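Local atomic coordinates of N-glycosylase/DNA lyase (Methanocaldococcus jannaschii, PDB entry 3KNT), a protein that belongs to the helix-hairpin-helix superfamily of DNA glycosylases and is seen here bound to DNA. Residues I18-I23 with D194-Y199; V94-F99 with R121-I126; K60-G65 with E76-L81. The protein carries 1 engineered substitution. All blocks are in the same frame, centred on the assembly; numbering follows the deposited sequence.

Interaction 1: I18-I23 with D194-Y199; sequences IIDKRI and DLYIWY. With nucleotides of chain E; nucleotides of chain I.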
loop_
_atom_site.group_PDB
_atom_site.type_symbol
_atom_site.label_atom_id
_atom_site.label_comp_id
_atom_site.label_asym_id
_atom_site.label_seq_id
_atom_site.Cartn_x
_atom_site.Cartn_y
_atom_site.Cartn_z
ATOM N N ILE A 18 -5.102 -19.597 24.452
ATOM C CA ILE A 18 -6.482 -19.693 23.988
ATOM C C ILE A 18 -6.535 -20.387 22.632
ATOM O O ILE A 18 -7.384 -21.247 22.392
ATOM C CB ILE A 18 -7.144 -18.304 23.869
ATOM C CG1 ILE A 18 -7.295 -17.660 25.248
ATOM C CG2 ILE A 18 -8.501 -18.416 23.191
ATOM C CD1 ILE A 18 -7.986 -16.310 25.219
ATOM N N ILE A 19 -5.619 -20.004 21.750
ATOM C CA ILE A 19 -5.502 -20.630 20.440
ATOM C C ILE A 19 -5.150 -22.108 20.572
ATOM O O ILE A 19 -5.662 -22.943 19.827
ATOM C CB ILE A 19 -4.443 -19.923 19.572
ATOM C CG1 ILE A 19 -5.001 -18.611 19.015
ATOM C CG2 ILE A 19 -3.988 -20.826 18.436
ATOM C CD1 ILE A 19 -4.075 -17.917 18.041
ATOM N N ASP A 20 -4.284 -22.430 21.526
ATOM C CA ASP A 20 -3.846 -23.811 21.721
ATOM C C ASP A 20 -4.960 -24.714 22.251
ATOM O O ASP A 20 -5.122 -25.841 21.783
ATOM C CB ASP A 20 -2.616 -23.870 22.629
ATOM C CG ASP A 20 -1.381 -23.282 21.973
ATOM O OD1 ASP A 20 -1.488 -22.816 20.817
ATOM O OD2 ASP A 20 -0.306 -23.285 22.609
ATOM N N LYS A 21 -5.727 -24.225 23.222
ATOM C CA LYS A 21 -6.860 -24.990 23.727
ATOM C C LYS A 21 -7.890 -25.135 22.618
ATOM O O LYS A 21 -8.699 -26.061 22.621
ATOM C CB LYS A 21 -7.496 -24.308 24.939
ATOM C CG LYS A 21 -8.318 -23.079 24.591
ATOM C CD LYS A 21 -9.544 -22.962 25.478
ATOM C CE LYS A 21 -9.169 -22.953 26.949
ATOM N NZ LYS A 21 -10.375 -22.895 27.819
ATOM N N ARG A 22 -7.844 -24.208 21.667
ATOM C CA ARG A 22 -8.779 -24.185 20.550
ATOM C C ARG A 22 -8.364 -25.158 19.451
ATOM O O ARG A 22 -9.211 -25.782 18.814
ATOM C CB ARG A 22 -8.884 -22.767 19.982
ATOM C CG ARG A 22 -10.046 -22.556 19.027
ATOM C CD ARG A 22 -11.345 -23.031 19.650
ATOM N NE ARG A 22 -11.437 -22.669 21.060
ATOM C CZ ARG A 22 -12.051 -21.582 21.515
ATOM N NH1 ARG A 22 -12.636 -20.747 20.668
ATOM N NH2 ARG A 22 -12.083 -21.334 22.817
ATOM N N ILE A 23 -7.058 -25.285 19.235
ATOM C CA ILE A 23 -6.535 -26.164 18.193
ATOM C C ILE A 23 -6.774 -27.636 18.510
ATOM O O ILE A 23 -7.059 -28.432 17.617
ATOM C CB ILE A 23 -5.031 -25.938 17.955
ATOM C CG1 ILE A 23 -4.793 -24.575 17.307
ATOM C CG2 ILE A 23 -4.457 -27.043 17.080
ATOM C CD1 ILE A 23 -5.531 -24.386 15.999
ATOM N N ASP A 194 -3.612 -19.559 11.166
ATOM C CA ASP A 194 -4.824 -18.852 10.792
ATOM C C ASP A 194 -5.435 -18.117 11.979
ATOM O O ASP A 194 -5.856 -16.968 11.858
ATOM C CB ASP A 194 -5.849 -19.819 10.204
ATOM C CG ASP A 194 -7.208 -19.181 10.030
ATOM O OD1 ASP A 194 -8.220 -19.906 10.092
ATOM O OD2 ASP A 194 -7.260 -17.947 9.839
ATOM N N LEU A 195 -5.487 -18.787 13.126
ATOM C CA LEU A 195 -6.107 -18.209 14.314
ATOM C C LEU A 195 -5.367 -16.973 14.815
ATOM O O LEU A 195 -5.991 -16.007 15.257
ATOM C CB LEU A 195 -6.228 -19.250 15.428
ATOM C CG LEU A 195 -7.364 -20.260 15.256
ATOM C CD1 LEU A 195 -7.418 -21.205 16.444
ATOM C CD2 LEU A 195 -8.693 -19.538 15.081
ATOM N N TYR A 196 -4.040 -17.004 14.751
ATOM C CA TYR A 196 -3.241 -15.845 15.126
ATOM C C TYR A 196 -3.541 -14.682 14.192
ATOM O O TYR A 196 -3.817 -13.570 14.634
ATOM C CB TYR A 196 -1.749 -16.172 15.072
ATOM C CG TYR A 196 -1.277 -17.104 16.163
ATOM C CD1 TYR A 196 -1.208 -18.473 15.949
ATOM C CD2 TYR A 196 -0.892 -16.614 17.403
ATOM C CE1 TYR A 196 -0.773 -19.330 16.941
ATOM C CE2 TYR A 196 -0.456 -17.464 18.403
ATOM C CZ TYR A 196 -0.399 -18.820 18.166
ATOM O OH TYR A 196 0.035 -19.672 19.156
ATOM N N ILE A 197 -3.482 -14.953 12.894
ATOM C CA ILE A 197 -3.743 -13.937 11.883
ATOM C C ILE A 197 -5.157 -13.377 11.999
ATOM O O ILE A 197 -5.396 -12.209 11.700
ATOM C CB ILE A 197 -3.527 -14.494 10.462
ATOM C CG1 ILE A 197 -2.036 -14.512 10.116
ATOM C CG2 ILE A 197 -4.297 -13.674 9.441
ATOM C CD1 ILE A 197 -1.746 -14.957 8.699
ATOM N N TRP A 198 -6.092 -14.211 12.442
ATOM C CA TRP A 198 -7.488 -13.797 12.540
ATOM C C TRP A 198 -7.721 -12.942 13.785
ATOM O O TRP A 198 -8.497 -11.986 13.757
ATOM C CB TRP A 198 -8.412 -15.019 12.541
ATOM C CG TRP A 198 -9.718 -14.806 11.821
ATOM C CD1 TRP A 198 -9.910 -14.742 10.471
ATOM C CD2 TRP A 198 -11.014 -14.646 12.416
ATOM N NE1 TRP A 198 -11.241 -14.543 10.189
ATOM C CE2 TRP A 198 -11.939 -14.482 11.365
ATOM C CE3 TRP A 198 -11.478 -14.621 13.734
ATOM C CZ2 TRP A 198 -13.300 -14.296 11.591
ATOM C CZ3 TRP A 198 -12.831 -14.436 13.957
ATOM C CH2 TRP A 198 -13.726 -14.276 12.890
ATOM N N TYR A 199 -7.035 -13.285 14.872
ATOM C CA TYR A 199 -7.160 -12.554 16.131
ATOM C C TYR A 199 -6.601 -11.140 16.020
ATOM O O TYR A 199 -6.992 -10.245 16.768
ATOM C CB TYR A 199 -6.453 -13.310 17.261
ATOM C CG TYR A 199 -6.342 -12.529 18.552
ATOM C CD1 TYR A 199 -5.195 -11.804 18.852
ATOM C CD2 TYR A 199 -7.384 -12.514 19.469
ATOM C CE1 TYR A 199 -5.091 -11.088 20.029
ATOM C CE2 TYR A 199 -7.287 -11.800 20.650
ATOM C CZ TYR A 199 -6.139 -11.089 20.924
ATOM O OH TYR A 199 -6.039 -10.376 22.097
ATOM P P 8OG E 8 -16.509 -11.782 10.478
ATOM O OP1 8OG E 8 -17.207 -12.812 11.591
ATOM O OP2 8OG E 8 -16.068 -10.250 10.975
ATOM O "O5'" 8OG E 8 -15.922 -12.412 8.972
ATOM C "C5'" 8OG E 8 -16.560 -13.521 8.334
ATOM C "C4'" 8OG E 8 -15.583 -14.168 7.362
ATOM O "O4'" 8OG E 8 -14.502 -14.743 8.098
ATOM C "C3'" 8OG E 8 -16.225 -15.296 6.567
ATOM O "O3'" 8OG E 8 -15.776 -15.268 5.207
ATOM C "C2'" 8OG E 8 -15.699 -16.573 7.192
ATOM C "C1'" 8OG E 8 -14.363 -16.132 7.771
ATOM N N9 8OG E 8 -13.942 -16.924 8.955
ATOM C C8 8OG E 8 -14.657 -17.376 9.982
ATOM N N7 8OG E 8 -13.957 -18.065 10.899
ATOM C C5 8OG E 8 -12.694 -18.045 10.410
ATOM C C6 8OG E 8 -11.496 -18.571 10.870
ATOM O O6 8OG E 8 -11.460 -19.211 11.943
ATOM N N1 8OG E 8 -10.367 -18.386 10.151
ATOM C C2 8OG E 8 -10.390 -17.695 8.987
ATOM N N2 8OG E 8 -9.251 -17.519 8.277
ATOM N N3 8OG E 8 -11.543 -17.176 8.519
ATOM C C4 8OG E 8 -12.697 -17.336 9.207
ATOM O O8 8OG E 8 -16.111 -17.145 10.115
ATOM O "O5'" DA I 1 -2.460 -8.574 23.655
ATOM C "C5'" DA I 1 -1.458 -9.426 24.198
ATOM C "C4'" DA I 1 -0.160 -9.310 23.417
ATOM O "O4'" DA I 1 -0.460 -9.240 21.999
ATOM C "C3'" DA I 1 0.693 -8.082 23.725
ATOM O "O3'" DA I 1 2.073 -8.434 23.714
ATOM C "C2'" DA I 1 0.360 -7.145 22.567
ATOM C "C1'" DA I 1 0.243 -8.152 21.434
ATOM N N9 DA I 1 -0.487 -7.664 20.267
ATOM C C8 DA I 1 0.047 -7.130 19.126
ATOM N N7 DA I 1 -0.853 -6.777 18.237
ATOM C C5 DA I 1 -2.059 -7.101 18.837
ATOM C C6 DA I 1 -3.396 -6.974 18.411
ATOM N N6 DA I 1 -3.746 -6.463 17.227
ATOM N N1 DA I 1 -4.367 -7.394 19.252
ATOM C C2 DA I 1 -4.014 -7.906 20.438
ATOM N N3 DA I 1 -2.794 -8.075 20.948
ATOM C C4 DA I 1 -1.852 -7.649 20.089
#

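Interaction 2: V94-F99 with R121-I126; sequences VLARRF and RNIKGI. With NA (sodium ion), chain M; nucleotides of chain E.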
loop_
_atom_site.group_PDB
_atom_site.type_symbol
_atom_site.label_atom_id
_atom_site.label_comp_id
_atom_site.label_asym_id
_atom_site.label_seq_id
_atom_site.Cartn_x
_atom_site.Cartn_y
_atom_site.Cartn_z
ATOM N N VAL A 94 -29.583 -29.222 2.753
ATOM C CA VAL A 94 -30.376 -30.393 2.392
ATOM C C VAL A 94 -29.690 -31.235 1.321
ATOM O O VAL A 94 -29.632 -32.460 1.425
ATOM C CB VAL A 94 -31.780 -29.998 1.903
ATOM C CG1 VAL A 94 -32.433 -31.157 1.162
ATOM C CG2 VAL A 94 -32.641 -29.550 3.074
ATOM N N LEU A 95 -29.173 -30.574 0.290
ATOM C CA LEU A 95 -28.493 -31.275 -0.791
ATOM C C LEU A 95 -27.273 -32.026 -0.271
ATOM O O LEU A 95 -26.960 -33.122 -0.738
ATOM C CB LEU A 95 -28.078 -30.298 -1.893
ATOM C CG LEU A 95 -29.192 -29.446 -2.506
ATOM C CD1 LEU A 95 -28.669 -28.671 -3.704
ATOM C CD2 LEU A 95 -30.375 -30.316 -2.903
ATOM N N ALA A 96 -26.591 -31.433 0.702
ATOM C CA ALA A 96 -25.404 -32.045 1.286
ATOM C C ALA A 96 -25.756 -33.292 2.088
ATOM O O ALA A 96 -24.887 -34.107 2.396
ATOM C CB ALA A 96 -24.663 -31.040 2.161
ATOM N N ARG A 97 -27.034 -33.442 2.420
ATOM C CA ARG A 97 -27.488 -34.582 3.210
ATOM C C ARG A 97 -27.278 -35.903 2.485
ATOM O O ARG A 97 -27.509 -36.973 3.050
ATOM C CB ARG A 97 -28.958 -34.422 3.598
ATOM C CG ARG A 97 -29.185 -33.397 4.683
ATOM C CD ARG A 97 -30.658 -33.234 4.979
ATOM N NE ARG A 97 -30.881 -32.341 6.108
ATOM C CZ ARG A 97 -32.076 -31.919 6.501
ATOM N NH1 ARG A 97 -33.164 -32.308 5.851
ATOM N NH2 ARG A 97 -32.184 -31.106 7.543
ATOM N N ARG A 98 -26.844 -35.827 1.232
ATOM C CA ARG A 98 -26.518 -37.029 0.480
ATOM C C ARG A 98 -25.105 -37.488 0.824
ATOM O O ARG A 98 -24.571 -38.414 0.217
ATOM C CB ARG A 98 -26.670 -36.790 -1.023
ATOM C CG ARG A 98 -25.515 -36.059 -1.680
ATOM C CD ARG A 98 -25.930 -35.574 -3.058
ATOM N NE ARG A 98 -24.830 -35.567 -4.017
ATOM C CZ ARG A 98 -24.083 -34.504 -4.291
ATOM N NH1 ARG A 98 -24.306 -33.354 -3.670
ATOM N NH2 ARG A 98 -23.107 -34.591 -5.182
ATOM N N PHE A 99 -24.510 -36.824 1.809
ATOM C CA PHE A 99 -23.210 -37.212 2.336
ATOM C C PHE A 99 -23.220 -37.140 3.858
ATOM O O PHE A 99 -22.196 -36.844 4.472
ATOM C CB PHE A 99 -22.105 -36.295 1.806
ATOM C CG PHE A 99 -22.027 -36.228 0.308
ATOM C CD1 PHE A 99 -21.715 -37.353 -0.435
ATOM C CD2 PHE A 99 -22.242 -35.030 -0.354
ATOM C CE1 PHE A 99 -21.637 -37.289 -1.813
ATOM C CE2 PHE A 99 -22.163 -34.961 -1.730
ATOM C CZ PHE A 99 -21.859 -36.091 -2.461
ATOM N N ARG A 121 -16.206 -29.358 -5.639
ATOM C CA ARG A 121 -16.928 -29.554 -6.891
ATOM C C ARG A 121 -18.135 -30.449 -6.744
ATOM O O ARG A 121 -18.982 -30.532 -7.633
ATOM C CB ARG A 121 -16.012 -30.257 -7.892
ATOM C CG ARG A 121 -16.502 -31.672 -8.223
ATOM C CD ARG A 121 -15.648 -32.353 -9.279
ATOM N NE ARG A 121 -16.235 -32.298 -10.615
ATOM C CZ ARG A 121 -17.422 -32.793 -10.932
ATOM N NH1 ARG A 121 -18.165 -33.379 -10.010
ATOM N NH2 ARG A 121 -17.867 -32.700 -12.172
ATOM N N ASN A 122 -18.198 -31.122 -5.611
ATOM C CA ASN A 122 -19.275 -32.071 -5.326
ATOM C C ASN A 122 -20.322 -31.564 -4.324
ATOM O O ASN A 122 -21.306 -32.258 -4.048
ATOM C CB ASN A 122 -18.704 -33.391 -4.822
ATOM C CG ASN A 122 -18.282 -34.312 -5.948
ATOM O OD1 ASN A 122 -19.007 -34.482 -6.930
ATOM N ND2 ASN A 122 -17.116 -34.936 -5.803
ATOM N N ILE A 123 -20.108 -30.369 -3.770
ATOM C CA ILE A 123 -21.079 -29.772 -2.855
ATOM C C ILE A 123 -21.323 -28.298 -3.138
ATOM O O ILE A 123 -20.414 -27.461 -3.031
ATOM C CB ILE A 123 -20.659 -29.887 -1.391
ATOM C CG1 ILE A 123 -20.096 -31.269 -1.089
ATOM C CG2 ILE A 123 -21.852 -29.608 -0.486
ATOM C CD1 ILE A 123 -19.606 -31.428 0.319
ATOM N N LYS A 124 -22.564 -27.999 -3.508
ATOM C CA LYS A 124 -22.998 -26.630 -3.655
ATOM C C LYS A 124 -22.821 -26.022 -2.292
ATOM O O LYS A 124 -22.959 -26.718 -1.293
ATOM C CB LYS A 124 -24.472 -26.562 -4.044
ATOM C CG LYS A 124 -24.762 -26.453 -5.531
ATOM C CD LYS A 124 -26.266 -26.288 -5.737
ATOM C CE LYS A 124 -26.651 -26.246 -7.202
ATOM N NZ LYS A 124 -26.605 -27.603 -7.827
ATOM N N GLY A 125 -22.509 -24.731 -2.253
ATOM C CA GLY A 125 -22.421 -24.006 -0.998
ATOM C C GLY A 125 -21.018 -23.996 -0.431
ATOM O O GLY A 125 -20.675 -23.151 0.391
ATOM N N ILE A 126 -20.205 -24.938 -0.894
ATOM C CA ILE A 126 -18.846 -25.119 -0.420
ATOM C C ILE A 126 -17.850 -24.781 -1.510
ATOM O O ILE A 126 -17.705 -25.514 -2.489
ATOM C CB ILE A 126 -18.608 -26.587 0.037
ATOM C CG1 ILE A 126 -19.537 -26.959 1.201
ATOM C CG2 ILE A 126 -17.166 -26.800 0.438
ATOM C CD1 ILE A 126 -19.396 -26.057 2.400
HETATM NA NA NA M . -19.063 -26.161 -4.265
ATOM P P DC E 11 -20.570 -22.955 -4.725
ATOM O OP1 DC E 11 -21.207 -24.264 -4.492
ATOM O OP2 DC E 11 -19.275 -22.855 -5.436
ATOM O "O5'" DC E 11 -21.661 -22.102 -5.509
ATOM C "C5'" DC E 11 -23.020 -22.420 -5.248
ATOM C "C4'" DC E 11 -23.919 -21.612 -6.153
ATOM O "O4'" DC E 11 -23.582 -20.225 -5.947
ATOM C "C3'" DC E 11 -23.711 -21.875 -7.636
ATOM O "O3'" DC E 11 -24.674 -22.825 -8.084
ATOM C "C2'" DC E 11 -23.924 -20.512 -8.287
ATOM C "C1'" DC E 11 -23.796 -19.509 -7.141
ATOM N N1 DC E 11 -22.667 -18.564 -7.286
ATOM C C2 DC E 11 -22.950 -17.230 -7.567
ATOM O O2 DC E 11 -24.135 -16.893 -7.687
ATOM N N3 DC E 11 -21.924 -16.355 -7.699
ATOM C C4 DC E 11 -20.667 -16.782 -7.557
ATOM N N4 DC E 11 -19.685 -15.885 -7.697
ATOM C C5 DC E 11 -20.360 -18.144 -7.267
ATOM C C6 DC E 11 -21.382 -18.996 -7.139
ATOM P P DT E 10 -16.025 -20.039 -0.581
ATOM O OP1 DT E 10 -15.772 -21.349 0.058
ATOM O OP2 DT E 10 -14.988 -19.419 -1.436
ATOM O "O5'" DT E 10 -17.385 -20.163 -1.408
ATOM C "C5'" DT E 10 -18.566 -20.507 -0.699
ATOM C "C4'" DT E 10 -19.749 -20.612 -1.641
ATOM O "O4'" DT E 10 -20.246 -19.280 -1.916
ATOM C "C3'" DT E 10 -19.455 -21.264 -2.995
ATOM O "O3'" DT E 10 -20.473 -22.219 -3.302
ATOM C "C2'" DT E 10 -19.477 -20.085 -3.959
ATOM C "C1'" DT E 10 -20.525 -19.209 -3.292
ATOM N N1 DT E 10 -20.450 -17.799 -3.703
ATOM C C2 DT E 10 -21.629 -17.121 -3.882
ATOM O O2 DT E 10 -22.720 -17.637 -3.711
ATOM N N3 DT E 10 -21.473 -15.817 -4.267
ATOM C C4 DT E 10 -20.282 -15.151 -4.483
ATOM O O4 DT E 10 -20.247 -13.975 -4.828
ATOM C C5 DT E 10 -19.084 -15.927 -4.276
ATOM C C7 DT E 10 -17.734 -15.307 -4.482
ATOM C C6 DT E 10 -19.223 -17.203 -3.900
#

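Interaction 3: K60-G65 with E76-L81; sequences KEIGDG and EKLKNL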
loop_
_atom_site.group_PDB
_atom_site.type_symbol
_atom_site.label_atom_id
_atom_site.label_comp_id
_atom_site.label_asym_id
_atom_site.label_seq_id
_atom_site.Cartn_x
_atom_site.Cartn_y
_atom_site.Cartn_z
ATOM N N LYS A 60 -25.802 -23.818 17.439
ATOM C CA LYS A 60 -26.031 -24.229 18.819
ATOM C C LYS A 60 -27.525 -24.305 19.128
ATOM O O LYS A 60 -27.977 -25.203 19.837
ATOM C CB LYS A 60 -25.335 -23.265 19.782
ATOM C CG LYS A 60 -25.189 -23.790 21.200
ATOM C CD LYS A 60 -24.324 -22.860 22.038
ATOM C CE LYS A 60 -22.967 -22.637 21.387
ATOM N NZ LYS A 60 -22.130 -21.672 22.151
ATOM N N GLU A 61 -28.282 -23.356 18.584
ATOM C CA GLU A 61 -29.725 -23.308 18.784
ATOM C C GLU A 61 -30.429 -24.363 17.937
ATOM O O GLU A 61 -31.422 -24.955 18.363
ATOM C CB GLU A 61 -30.266 -21.920 18.434
ATOM C CG GLU A 61 -29.529 -20.773 19.111
ATOM C CD GLU A 61 -29.794 -20.703 20.602
ATOM O OE1 GLU A 61 -30.838 -21.221 21.048
ATOM O OE2 GLU A 61 -28.959 -20.122 21.326
ATOM N N ILE A 62 -29.910 -24.589 16.733
ATOM C CA ILE A 62 -30.481 -25.575 15.821
ATOM C C ILE A 62 -29.921 -26.971 16.090
ATOM O O ILE A 62 -30.603 -27.975 15.875
ATOM C CB ILE A 62 -30.246 -25.185 14.345
ATOM C CG1 ILE A 62 -31.014 -23.905 14.005
ATOM C CG2 ILE A 62 -30.663 -26.312 13.415
ATOM C CD1 ILE A 62 -30.880 -23.476 12.557
ATOM N N GLY A 63 -28.680 -27.028 16.565
ATOM C CA GLY A 63 -28.055 -28.289 16.926
ATOM C C GLY A 63 -28.120 -29.335 15.829
ATOM O O GLY A 63 -27.740 -29.075 14.690
ATOM N N ASP A 64 -28.608 -30.522 16.176
ATOM C CA ASP A 64 -28.706 -31.622 15.220
ATOM C C ASP A 64 -29.905 -31.457 14.287
ATOM O O ASP A 64 -30.430 -32.438 13.758
ATOM C CB ASP A 64 -28.798 -32.962 15.955
ATOM C CG ASP A 64 -27.562 -33.261 16.782
ATOM O OD1 ASP A 64 -26.528 -33.648 16.198
ATOM O OD2 ASP A 64 -27.627 -33.121 18.022
ATOM N N GLY A 65 -30.332 -30.214 14.084
ATOM C CA GLY A 65 -31.478 -29.927 13.240
ATOM C C GLY A 65 -31.154 -29.943 11.759
ATOM O O GLY A 65 -32.049 -30.066 10.922
ATOM N N GLU A 76 -37.115 -21.777 7.700
ATOM C CA GLU A 76 -37.857 -21.006 8.689
ATOM C C GLU A 76 -36.985 -20.688 9.899
ATOM O O GLU A 76 -36.941 -19.549 10.361
ATOM C CB GLU A 76 -39.125 -21.756 9.111
ATOM C CG GLU A 76 -39.797 -21.214 10.361
ATOM C CD GLU A 76 -39.364 -21.938 11.620
ATOM O OE1 GLU A 76 -38.823 -23.058 11.508
ATOM O OE2 GLU A 76 -39.571 -21.391 12.722
ATOM N N LYS A 77 -36.290 -21.700 10.405
ATOM C CA LYS A 77 -35.365 -21.505 11.513
ATOM C C LYS A 77 -34.256 -20.533 11.122
ATOM O O LYS A 77 -33.876 -19.666 11.907
ATOM C CB LYS A 77 -34.768 -22.842 11.960
ATOM C CG LYS A 77 -35.747 -23.740 12.699
ATOM C CD LYS A 77 -36.072 -23.184 14.077
ATOM C CE LYS A 77 -37.206 -23.959 14.732
ATOM N NZ LYS A 77 -36.951 -25.426 14.735
ATOM N N LEU A 78 -33.746 -20.676 9.902
ATOM C CA LEU A 78 -32.677 -19.812 9.414
ATOM C C LEU A 78 -33.165 -18.391 9.161
ATOM O O LEU A 78 -32.365 -17.457 9.081
ATOM C CB LEU A 78 -32.048 -20.390 8.145
ATOM C CG LEU A 78 -31.233 -21.669 8.339
ATOM C CD1 LEU A 78 -30.588 -22.099 7.032
ATOM C CD2 LEU A 78 -30.179 -21.464 9.417
ATOM N N LYS A 79 -34.477 -18.231 9.027
ATOM C CA LYS A 79 -35.067 -16.908 8.870
ATOM C C LYS A 79 -35.281 -16.260 10.233
ATOM O O LYS A 79 -34.927 -15.101 10.444
ATOM C CB LYS A 79 -36.393 -16.992 8.112
ATOM C CG LYS A 79 -37.224 -15.717 8.163
ATOM C CD LYS A 79 -36.480 -14.540 7.554
ATOM C CE LYS A 79 -37.322 -13.277 7.602
ATOM N NZ LYS A 79 -36.619 -12.114 6.993
ATOM N N ASN A 80 -35.859 -17.021 11.155
ATOM C CA ASN A 80 -36.112 -16.534 12.506
ATOM C C ASN A 80 -34.824 -16.251 13.270
ATOM O O ASN A 80 -34.688 -15.204 13.903
ATOM C CB ASN A 80 -36.982 -17.524 13.282
ATOM C CG ASN A 80 -38.379 -17.646 12.707
ATOM O OD1 ASN A 80 -38.823 -16.793 11.937
ATOM N ND2 ASN A 80 -39.082 -18.708 13.080
ATOM N N LEU A 81 -33.880 -17.185 13.209
ATOM C CA LEU A 81 -32.596 -17.009 13.883
ATOM C C LEU A 81 -31.756 -15.922 13.217
ATOM O O LEU A 81 -30.615 -15.681 13.604
ATOM C CB LEU A 81 -31.824 -18.329 13.948
ATOM C CG LEU A 81 -32.224 -19.269 15.089
ATOM C CD1 LEU A 81 -31.427 -20.564 15.035
ATOM C CD2 LEU A 81 -32.041 -18.583 16.435
#

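Interaction 1: I18-I23 with D194-Y199
I19 meets L195 and Y196 where two helices of this all-helical DNA glycosylase fold pack obliquely against each other, their short axes running 135° apart and approaching to 10.6 Å. The tight part belongs to I19. Its CD1 sits over the centre of one face of the Y196 ring, 3.4 Å from the centroid and nearly on the ring normal, a CH-pi contact. The isoleucine reaches it with CG1 beside the backbone N (chi1 -77°) and the outer bond extended, which carries CD1 across to helix 190-202. The same methyl also packs on L195 CB at 3.6 Å, so it touches both residues at once; I19 CG2 rests near Y196 CE1. One turn on, I23 CD1 touches L195 CD1 at 3.7 Å, the two side chains lying alongside and pointing opposite ways.

The margins are looser. D20 OD1 is 3.9 Å from Y196 OH, a proximity and not a bond. R22 lends only its aliphatic start, CG against L195 CD1, before its bent chain turns away to a salt bridge with E25 and a bond to the L206 carbonyl.

On another side, helix 190-202 faces the bound nucleic acid. The base of 8OG8 of chain E lies over one face of the W198 ring, while D194, also in a salt bridge with R136, takes hydrogen bonds from the edge of that base: N1 of 8OG8 reaches D194 OD1 at 2.6 Å, and N2 of 8OG8 reaches D194 OD2 at the same distance.

Interaction 2: V94-F99 with R121-I126
A96 and I123 mark the closest backbone approach, with 6.4 Å between their CA atoms, where the end of helix 88-95 meets the hairpin of the helix-hairpin-helix motif. Residues 94-95 are helical and 97-98 form a 3-10 turn, held by backbone bonds such as F99 N to A96 O. In the partner segment, the chain leaves helix 113-122 and folds through a type II beta turn from I123 to I126. G125 takes the positive phi of 93° that this turn calls for.

The N122 carbonyl is the polar centre of the contact. It lies at the edge of the R98 guanidinium, near its plane, and receives two weak, bent hydrogen bonds, from R98 NH1 and R98 NH2, each 3.2 Å from N122 O. With R98 CG between the backbone N and the carbonyl carbon (chi1 79°), the chain runs back over the F99 ring, and F99 CE2 lies over a face of the guanidinium. The edge of that ring also meets the carbonyl, F99 CE2 standing 3.7 Å from N122 O. Deeper in, A96 CB packs on I123 CG2 at 4.1 Å; toward the rim, L95 CD1 meets K124 CD obliquely.

Away from helix 88-95, the hairpin turns its backbone to the DNA. A sodium ion is bound by I123 O at 2.2 Å and by I126 O at 2.3 Å; V120 O and, at longer range, OP1 of DC11 of chain E are also ligands. The amide of G125 adds a direct hydrogen bond, its N 2.6 Å from OP1 of DC11.

Interaction 3: K60-G65 with E76-L81
I62 pushes its side chain into a groove formed by K77, L78 and L81, making the apolar centre of a contact between the end of helix 52-62 and the end of helix 71-80, two successive helices of the helix-hairpin-helix glycosylase fold.

The contact across the segments is made by carbon atoms. I62 CG1 lies 3.5 Å from L81 CD1, the two side chains running alongside, head to tail. Extended at chi2 (-178°), the isoleucine carries CD1 further on, to 3.8 Å from L78 CD2, the leucine standing roughly perpendicular to it. The same CD1 comes within 4.0 Å of K77 CB, so the base of the lysine forms a wall of the groove while its chain bends off from there. E61 behaves in a similar way: its CB touches L81 CD1 at 3.8 Å, then a bend at chi2 leads the carboxylate away. L81 CD1 thus touches both neighbours of this turn, E61 and I62.

Backbone bonds shape the two ends. The amide of L81 bonds to the K77 carbonyl, closing the last turn of helix 71-80 and presenting L81 towards I62. On the other side G63 leaves helical angles with a positive phi of 52°, which turns the chain off helix 52-62 directly after I62; a weak bond from G65 N to I62 O spans this turn.

Away from the contact, K79 NZ pairs with a phosphate of the bound DNA. Around the two segments, L78 reaches inward to L46 of helix 34-47 and, like L81, to I58 of helix 52-62, so the end of helix 71-80 rests on both of these preceding helices.

In the fold
Starting from the N terminus, the chain passes 18-23 on helix 15-27, the first half of interaction 1, whose partner waits on helix 190-202, so this contact closes a loop of 170 residues and ties the early part of the fold to the C-terminal helix. Both other contacts fall within that loop. Interaction 3 closes first, a short link between helices 52-62 and 71-80; interaction 2 follows in series, joining the end of helix 88-95 to the hairpin after helix 113-122. These two meet where R97 NH2 packs against G65 O. Interactions 1 and 2 lie on opposite sides of the chain's centre, their centres about 28 Å apart.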